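Local coordinates for protein D-alanyl-D-alanine carboxypeptidase (Mycobacterium tuberculosis H37Rv, PDB 4RYE) that is a serine D,D-carboxypeptidase active in vitro on pentapeptides ending in D-Ala-D-Ala and probably cleaves the terminal D-Ala-D-Ala of peptidoglycan stem peptides, at residues A[49-54]-A[206-211]; A[193-198]-A[217-222]; A[97-102]-A[172-177]. All coordinates share one frame; numbering follows the deposited sequence.

Contact 1. Residues A[49-54]-A[206-211]; sequences IKVLLA and GGKTGY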
loop_
_atom_site.group_PDB
_atom_site.type_symbol
_atom_site.label_atom_id
_atom_site.label_comp_id
_atom_site.label_asym_id
_atom_site.label_seq_id
_atom_site.Cartn_x
_atom_site.Cartn_y
_atom_site.Cartn_z
ATOM N N ILE A 49 4.029 1.370 2.879
ATOM C CA ILE A 49 5.101 0.407 3.108
ATOM C C ILE A 49 4.579 -0.884 3.750
ATOM O O ILE A 49 5.256 -1.910 3.718
ATOM C CB ILE A 49 6.252 1.011 3.953
ATOM C CG1 ILE A 49 7.604 0.412 3.548
ATOM C CG2 ILE A 49 6.013 0.794 5.438
ATOM C CD1 ILE A 49 8.021 0.718 2.124
ATOM N N LYS A 50 3.368 -0.849 4.308
ATOM C CA LYS A 50 2.758 -2.080 4.831
ATOM C C LYS A 50 2.555 -3.136 3.745
ATOM O O LYS A 50 2.478 -4.323 4.040
ATOM C CB LYS A 50 1.425 -1.788 5.538
ATOM C CG LYS A 50 1.558 -1.056 6.882
ATOM C CD LYS A 50 0.170 -0.803 7.469
ATOM C CE LYS A 50 0.217 -0.349 8.924
ATOM N NZ LYS A 50 0.534 1.093 9.026
ATOM N N VAL A 51 2.456 -2.713 2.490
ATOM C CA VAL A 51 2.370 -3.670 1.385
ATOM C C VAL A 51 3.654 -4.496 1.291
ATOM O O VAL A 51 3.626 -5.710 1.043
ATOM C CB VAL A 51 2.111 -2.955 0.035
ATOM C CG1 VAL A 51 2.069 -3.964 -1.106
ATOM C CG2 VAL A 51 0.803 -2.156 0.084
ATOM N N LEU A 52 4.786 -3.838 1.479
ATOM C CA LEU A 52 6.070 -4.522 1.501
ATOM C C LEU A 52 6.165 -5.488 2.688
ATOM O O LEU A 52 6.691 -6.589 2.557
ATOM C CB LEU A 52 7.199 -3.496 1.549
ATOM C CG LEU A 52 8.621 -4.023 1.389
ATOM C CD1 LEU A 52 8.737 -4.789 0.075
ATOM C CD2 LEU A 52 9.612 -2.867 1.449
ATOM N N LEU A 53 5.650 -5.089 3.847
ATOM C CA LEU A 53 5.603 -6.009 4.989
ATOM C C LEU A 53 4.728 -7.215 4.650
ATOM O O LEU A 53 5.084 -8.352 4.953
ATOM C CB LEU A 53 5.058 -5.299 6.237
ATOM C CG LEU A 53 4.775 -6.204 7.442
ATOM C CD1 LEU A 53 6.039 -6.886 7.924
ATOM C CD2 LEU A 53 4.140 -5.387 8.565
ATOM N N ALA A 54 3.582 -6.969 4.017
ATOM C CA ALA A 54 2.682 -8.055 3.624
ATOM C C ALA A 54 3.362 -9.078 2.707
ATOM O O ALA A 54 3.160 -10.284 2.860
ATOM C CB ALA A 54 1.398 -7.502 2.967
ATOM N N GLY A 206 -7.785 -3.163 -5.523
ATOM C CA GLY A 206 -6.962 -3.117 -4.328
ATOM C C GLY A 206 -6.280 -1.785 -4.138
ATOM O O GLY A 206 -6.139 -1.009 -5.072
ATOM N N GLY A 207 -5.851 -1.511 -2.915
ATOM C CA GLY A 207 -5.191 -0.253 -2.657
ATOM C C GLY A 207 -4.774 -0.150 -1.218
ATOM O O GLY A 207 -5.279 -0.876 -0.353
ATOM N N LYS A 208 -3.850 0.765 -0.958
ATOM C CA LYS A 208 -3.395 0.997 0.403
ATOM C C LYS A 208 -3.109 2.481 0.556
ATOM O O LYS A 208 -2.391 3.055 -0.256
ATOM C CB LYS A 208 -2.139 0.171 0.677
ATOM C CG LYS A 208 -1.671 0.236 2.126
ATOM C CD LYS A 208 -2.602 -0.558 3.030
ATOM C CE LYS A 208 -2.331 -0.275 4.497
ATOM N NZ LYS A 208 -2.684 1.125 4.870
ATOM N N THR A 209 -3.693 3.106 1.571
ATOM C CA THR A 209 -3.480 4.528 1.831
ATOM C C THR A 209 -2.490 4.714 2.965
ATOM O O THR A 209 -2.239 3.786 3.732
ATOM C CB THR A 209 -4.766 5.184 2.298
ATOM O OG1 THR A 209 -5.241 4.475 3.452
ATOM C CG2 THR A 209 -5.811 5.132 1.204
ATOM N N GLY A 210 -1.946 5.922 3.089
ATOM C CA GLY A 210 -1.081 6.232 4.215
ATOM C C GLY A 210 -1.027 7.708 4.542
ATOM O O GLY A 210 -1.260 8.560 3.680
ATOM N N TYR A 211 -0.716 8.022 5.795
ATOM C CA TYR A 211 -0.449 9.400 6.171
ATOM C C TYR A 211 0.491 9.455 7.357
ATOM O O TYR A 211 0.350 8.686 8.302
ATOM C CB TYR A 211 -1.737 10.167 6.525
ATOM C CG TYR A 211 -1.444 11.591 6.978
ATOM C CD1 TYR A 211 -1.313 12.618 6.055
ATOM C CD2 TYR A 211 -1.253 11.896 8.322
ATOM C CE1 TYR A 211 -1.022 13.907 6.450
ATOM C CE2 TYR A 211 -0.958 13.185 8.727
ATOM C CZ TYR A 211 -0.847 14.186 7.784
ATOM O OH TYR A 211 -0.558 15.471 8.176
#
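K208 of strand 204-212 lays its aliphatic chain against V51 and K50 at the start of helix 50-60, in a buried part of the protein that includes the active-site lysine K50. Its CB comes first, 3.8 Å from V51 CG2, and CG stays beside the same methyl at 4.0 Å, the two side chains running antiparallel alongside one another. The side chain of V51 also packs on helix 155-166. A bend about CB-CG (chi2 73°) then carries K208 past the valine, and its CE settles 3.9 Å from CD and 4.2 Å from CB of K50. A second bend, about CD-CE, swings K208 NZ back to its own strand, where it donates to T209 O over 2.9 Å, in the carbonyl plane; it is also hydrogen-bonded to S102 OG. K50 runs extended as far as CE, and its NZ bonds S47 OG, N104 OD1 and S142 O. These residues fit the SxxK, SxN and KTG motifs of penicillin-binding proteins: S47 is the inferred acyl-ester serine, and K50 is the proton acceptor by similarity to relatives. The contact between the segments is thus purely methylene and methyl packing, while each amine is directed by partners of its own. K50 NZ and K208 NZ end 5.3 Å apart, and the S102 OG that bonds K208 NZ is only weakly bonded to K50 NZ. The apolar stems probably help to set the spacing of the two amines within one polar catalytic network, along with their hydrogen bonds.

Contact 2. Residues A[193-198]-A[217-222]; sequences NQDELL and KTFVGA
A capped turn leading into helix 197-200 packs here on strand 218-225 of the main antiparallel sheet, with D195 and L197 meeting the ring of F219. L197 CD2 makes the apolar contact, 3.6 Å from F219 CZ and 4.0 Å from F219 CE2, approaching the ring obliquely. D195 comes to another part of the ring: its OD1 lies at the edge, near the ring plane, 4.1 Å from F219 CE1, with carboxylate and ring planes 60° apart. F219 reaches out by setting CG anti to its backbone N (chi1 175°), and its CZ passes 3.9 Å from CA of G221, a residue with no side chain to meet the ring. The same D195 OD1 accepts the backbone N of L197 over 3.1 Å, a capping bond that arrives from above the carboxylate plane. Just before it, N193 OD1 takes D195 N at 3.0 Å with an N-H...O angle of 162°, closing an Asx turn, while N193 ND2 holds T175 O and E177 O. Helix 246-259 packs on the same side chains, with W247 against D195, F254 against L197 and Y246 against F219. The oxygen that caps the turn thus also lies near the ring edge, a long approach that the slightly positive ring hydrogens may favour, and the methyl of L197 supplies the apolar part of the interface.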
loop_
_atom_site.group_PDB
_atom_site.type_symbol
_atom_site.label_atom_id
_atom_site.label_comp_id
_atom_site.label_asym_id
_atom_site.label_seq_id
_atom_site.Cartn_x
_atom_site.Cartn_y
_atom_site.Cartn_z
ATOM N N ASN A 193 -12.863 -2.621 5.340
ATOM C CA ASN A 193 -11.775 -2.130 4.520
ATOM C C ASN A 193 -11.880 -0.614 4.374
ATOM O O ASN A 193 -12.903 -0.104 3.919
ATOM C CB ASN A 193 -11.852 -2.787 3.136
ATOM C CG ASN A 193 -10.567 -2.644 2.346
ATOM O OD1 ASN A 193 -9.862 -1.637 2.448
ATOM N ND2 ASN A 193 -10.254 -3.656 1.547
ATOM N N GLN A 194 -10.828 0.106 4.748
ATOM C CA GLN A 194 -10.856 1.566 4.704
ATOM C C GLN A 194 -10.580 2.149 3.317
ATOM O O GLN A 194 -10.644 3.364 3.136
ATOM C CB GLN A 194 -9.869 2.152 5.719
ATOM C CG GLN A 194 -8.413 1.994 5.331
ATOM C CD GLN A 194 -7.462 2.478 6.415
ATOM O OE1 GLN A 194 -7.886 2.846 7.513
ATOM N NE2 GLN A 194 -6.169 2.485 6.106
ATOM N N ASP A 195 -10.264 1.290 2.350
ATOM C CA ASP A 195 -9.987 1.721 0.980
ATOM C C ASP A 195 -11.285 2.062 0.258
ATOM O O ASP A 195 -11.965 1.179 -0.275
ATOM C CB ASP A 195 -9.238 0.615 0.231
ATOM C CG ASP A 195 -8.939 0.971 -1.222
ATOM O OD1 ASP A 195 -9.133 2.141 -1.631
ATOM O OD2 ASP A 195 -8.484 0.068 -1.960
ATOM N N GLU A 196 -11.612 3.348 0.223
ATOM C CA GLU A 196 -12.878 3.811 -0.342
ATOM C C GLU A 196 -12.919 3.701 -1.866
ATOM O O GLU A 196 -13.980 3.799 -2.478
ATOM C CB GLU A 196 -13.141 5.253 0.088
ATOM C CG GLU A 196 -13.214 5.412 1.598
ATOM C CD GLU A 196 -13.947 6.660 2.015
ATOM O OE1 GLU A 196 -14.301 7.464 1.127
ATOM O OE2 GLU A 196 -14.179 6.832 3.232
ATOM N N LEU A 197 -11.768 3.490 -2.477
ATOM C CA LEU A 197 -11.739 3.291 -3.918
ATOM C C LEU A 197 -12.567 2.057 -4.299
ATOM O O LEU A 197 -13.216 2.043 -5.341
ATOM C CB LEU A 197 -10.299 3.199 -4.431
ATOM C CG LEU A 197 -10.029 3.820 -5.808
ATOM C CD1 LEU A 197 -10.475 5.278 -5.845
ATOM C CD2 LEU A 197 -8.568 3.714 -6.189
ATOM N N LEU A 198 -12.575 1.038 -3.436
ATOM C CA LEU A 198 -13.355 -0.174 -3.699
ATOM C C LEU A 198 -14.830 0.152 -3.854
ATOM O O LEU A 198 -15.522 -0.421 -4.696
ATOM C CB LEU A 198 -13.168 -1.195 -2.576
ATOM C CG LEU A 198 -11.744 -1.734 -2.453
ATOM C CD1 LEU A 198 -11.664 -2.719 -1.318
ATOM C CD2 LEU A 198 -11.306 -2.386 -3.768
ATOM N N LYS A 217 0.104 12.707 2.463
ATOM C CA LYS A 217 -0.768 11.596 2.044
ATOM C C LYS A 217 -0.110 10.725 1.001
ATOM O O LYS A 217 0.478 11.233 0.046
ATOM C CB LYS A 217 -2.105 12.107 1.496
ATOM C CG LYS A 217 -2.863 13.033 2.438
ATOM C CD LYS A 217 -4.304 13.218 1.983
ATOM C CE LYS A 217 -5.010 11.874 1.985
ATOM N NZ LYS A 217 -6.471 11.983 1.853
ATOM N N THR A 218 -0.206 9.408 1.173
ATOM C CA THR A 218 0.292 8.485 0.156
ATOM C C THR A 218 -0.790 7.474 -0.234
ATOM O O THR A 218 -1.728 7.219 0.522
ATOM C CB THR A 218 1.554 7.731 0.626
ATOM O OG1 THR A 218 1.246 6.990 1.814
ATOM C CG2 THR A 218 2.702 8.701 0.920
ATOM N N PHE A 219 -0.643 6.882 -1.409
ATOM C CA PHE A 219 -1.576 5.869 -1.855
ATOM C C PHE A 219 -0.944 5.068 -2.969
ATOM O O PHE A 219 -0.202 5.608 -3.797
ATOM C CB PHE A 219 -2.884 6.503 -2.354
ATOM C CG PHE A 219 -3.853 5.505 -2.941
ATOM C CD1 PHE A 219 -4.657 4.735 -2.114
ATOM C CD2 PHE A 219 -3.956 5.338 -4.314
ATOM C CE1 PHE A 219 -5.550 3.811 -2.643
ATOM C CE2 PHE A 219 -4.840 4.414 -4.855
ATOM C CZ PHE A 219 -5.639 3.650 -4.018
ATOM N N VAL A 220 -1.234 3.775 -2.969
ATOM C CA VAL A 220 -0.885 2.901 -4.075
ATOM C C VAL A 220 -2.082 1.982 -4.285
ATOM O O VAL A 220 -2.734 1.580 -3.331
ATOM C CB VAL A 220 0.413 2.092 -3.801
ATOM C CG1 VAL A 220 0.254 1.168 -2.574
ATOM C CG2 VAL A 220 0.805 1.295 -5.030
ATOM N N GLY A 221 -2.402 1.673 -5.532
ATOM C CA GLY A 221 -3.537 0.795 -5.766
ATOM C C GLY A 221 -3.724 0.414 -7.216
ATOM O O GLY A 221 -2.987 0.873 -8.091
ATOM N N ALA A 222 -4.729 -0.415 -7.480
ATOM C CA ALA A 222 -4.908 -0.932 -8.832
ATOM C C ALA A 222 -6.378 -1.058 -9.210
ATOM O O ALA A 222 -7.240 -1.158 -8.343
ATOM C CB ALA A 222 -4.208 -2.266 -8.978
#

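Contact 3. Residues A[97-102]-A[172-177]; sequences GLLLVS and AQITAE
L99 and L100, on the last turn of helix 91-100, pack against I174 near the end of helix 169-176, a helix-helix contact in the mainly helical part of the penicillin-binding fold, on the segment that leads to the active-site residue S102. I174 CG2 is the shared apolar point: L99 CD1 lies 3.8 Å from it and L100 CD1 3.7 Å, both leucines crossing the isoleucine at about a right angle. I174 presents this methyl through a chi1 of -66°, which puts CG1 beside the backbone N and CG2 anti to it. L100 CD1 also rests 3.5 Å from the carbonyl oxygen I174 O. Farther along, both methyls of L100, CD1 and CD2, lie 3.9 Å from E177 OE1. The glutamate stretches out beyond CG, and its other oxygen, OE2, forms a salt bridge with R92 from the first turn of helix 91-100, which ties the polar end of the residue back to the helix that carries the leucines. In the next shell, L100 pairs through its backbone with Q194. The chain after L100 leaves the helix to reach S102, an active-site residue by similarity, whose OG bonds S47 OG. T175 completes the join: its OG1 accepts the backbone N of G207 and donates to a water 3.0 Å away. That water in turn donates to L99 O over 3.2 Å, bridging the two helix ends.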
loop_
_atom_site.group_PDB
_atom_site.type_symbol
_atom_site.label_atom_id
_atom_site.label_comp_id
_atom_site.label_asym_id
_atom_site.label_seq_id
_atom_site.Cartn_x
_atom_site.Cartn_y
_atom_site.Cartn_z
ATOM N N GLY A 97 -5.943 -7.185 9.473
ATOM C CA GLY A 97 -5.805 -5.983 10.281
ATOM C C GLY A 97 -4.838 -5.010 9.629
ATOM O O GLY A 97 -5.106 -3.798 9.553
ATOM N N LEU A 98 -3.727 -5.548 9.131
ATOM C CA LEU A 98 -2.712 -4.745 8.444
ATOM C C LEU A 98 -3.248 -4.035 7.208
ATOM O O LEU A 98 -3.017 -2.835 7.015
ATOM C CB LEU A 98 -1.539 -5.635 8.019
ATOM C CG LEU A 98 -0.341 -4.902 7.426
ATOM C CD1 LEU A 98 0.394 -4.173 8.538
ATOM C CD2 LEU A 98 0.591 -5.872 6.706
ATOM N N LEU A 99 -3.957 -4.779 6.366
ATOM C CA LEU A 99 -4.320 -4.287 5.045
ATOM C C LEU A 99 -5.689 -3.615 4.962
ATOM O O LEU A 99 -5.895 -2.765 4.102
ATOM C CB LEU A 99 -4.214 -5.408 4.021
ATOM C CG LEU A 99 -2.799 -5.968 3.824
ATOM C CD1 LEU A 99 -2.837 -7.083 2.804
ATOM C CD2 LEU A 99 -1.813 -4.883 3.392
ATOM N N LEU A 100 -6.620 -3.984 5.841
ATOM C CA LEU A 100 -7.962 -3.381 5.807
ATOM C C LEU A 100 -8.077 -2.101 6.637
ATOM O O LEU A 100 -8.750 -1.148 6.232
ATOM C CB LEU A 100 -9.039 -4.380 6.253
ATOM C CG LEU A 100 -9.668 -5.256 5.164
ATOM C CD1 LEU A 100 -8.607 -6.063 4.432
ATOM C CD2 LEU A 100 -10.708 -6.185 5.759
ATOM N N VAL A 101 -7.440 -2.077 7.803
ATOM C CA VAL A 101 -7.546 -0.902 8.672
ATOM C C VAL A 101 -6.195 -0.261 9.009
ATOM O O VAL A 101 -6.121 0.610 9.885
ATOM C CB VAL A 101 -8.339 -1.196 9.973
ATOM C CG1 VAL A 101 -9.716 -1.768 9.656
ATOM C CG2 VAL A 101 -7.561 -2.134 10.882
ATOM N N SER A 102 -5.143 -0.683 8.307
ATOM C CA SER A 102 -3.805 -0.112 8.479
ATOM C C SER A 102 -3.325 -0.197 9.930
ATOM O O SER A 102 -2.751 0.758 10.463
ATOM C CB SER A 102 -3.779 1.348 8.017
ATOM O OG SER A 102 -2.468 1.720 7.628
ATOM N N ALA A 172 -4.188 -10.447 -3.225
ATOM C CA ALA A 172 -5.248 -9.935 -4.098
ATOM C C ALA A 172 -6.625 -10.129 -3.475
ATOM O O ALA A 172 -7.503 -9.264 -3.600
ATOM C CB ALA A 172 -5.181 -10.590 -5.473
ATOM N N GLN A 173 -6.821 -11.251 -2.795
ATOM C CA GLN A 173 -8.097 -11.503 -2.125
ATOM C C GLN A 173 -8.321 -10.523 -0.975
ATOM O O GLN A 173 -9.386 -9.906 -0.875
ATOM C CB GLN A 173 -8.164 -12.941 -1.605
ATOM C CG GLN A 173 -9.501 -13.303 -0.954
ATOM C CD GLN A 173 -9.580 -14.761 -0.556
ATOM O OE1 GLN A 173 -8.875 -15.207 0.348
ATOM N NE2 GLN A 173 -10.433 -15.518 -1.242
ATOM N N ILE A 174 -7.314 -10.379 -0.116
ATOM C CA ILE A 174 -7.436 -9.525 1.070
ATOM C C ILE A 174 -7.659 -8.057 0.714
ATOM O O ILE A 174 -8.570 -7.417 1.239
ATOM C CB ILE A 174 -6.194 -9.636 1.979
ATOM C CG1 ILE A 174 -6.092 -11.050 2.562
ATOM C CG2 ILE A 174 -6.259 -8.607 3.116
ATOM C CD1 ILE A 174 -4.734 -11.341 3.202
ATOM N N THR A 175 -6.836 -7.526 -0.184
ATOM C CA THR A 175 -6.888 -6.099 -0.504
ATOM C C THR A 175 -8.251 -5.726 -1.106
ATOM O O THR A 175 -8.695 -4.569 -1.036
ATOM C CB THR A 175 -5.684 -5.679 -1.402
ATOM O OG1 THR A 175 -5.571 -4.247 -1.430
ATOM C CG2 THR A 175 -5.833 -6.218 -2.826
ATOM N N ALA A 176 -8.939 -6.727 -1.652
ATOM C CA ALA A 176 -10.252 -6.514 -2.253
ATOM C C ALA A 176 -11.449 -6.877 -1.344
ATOM O O ALA A 176 -12.590 -6.549 -1.684
ATOM C CB ALA A 176 -10.351 -7.251 -3.590
ATOM N N GLU A 177 -11.201 -7.543 -0.213
ATOM C CA GLU A 177 -12.272 -7.874 0.750
ATOM C C GLU A 177 -12.945 -6.621 1.291
ATOM O O GLU A 177 -12.261 -5.681 1.711
ATOM C CB GLU A 177 -11.720 -8.617 1.981
ATOM C CG GLU A 177 -11.125 -9.991 1.786
ATOM C CD GLU A 177 -10.369 -10.430 3.041
ATOM O OE1 GLU A 177 -10.204 -9.585 3.949
ATOM O OE2 GLU A 177 -9.937 -11.598 3.130
HETATM O O HOH W 1 -4.749 -3.129 1.175
#

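Overall arrangement
From the N terminus, residues 49-54 come first, and contact 1 closes the longest loop, returning to the chain only at 206-211. Contact 3 lies wholly within that loop, opening at 97-102 and closing at 172-177. Contact 2 opens later, at 193-198, still inside the loop, but closes at 217-222 beyond its end, so it crosses contact 1 and follows contact 3 in series. Contact 1 joins helix 50-60 to edge strand 204-212, contact 2 brings the turn before that strand onto its neighbour 218-225, and contact 3 unites two helices. Strands 204-212 and 218-225 pair, K208 with V220 for example, and all three contacts adjoin one another, tying sheet and helices around the catalytic residues.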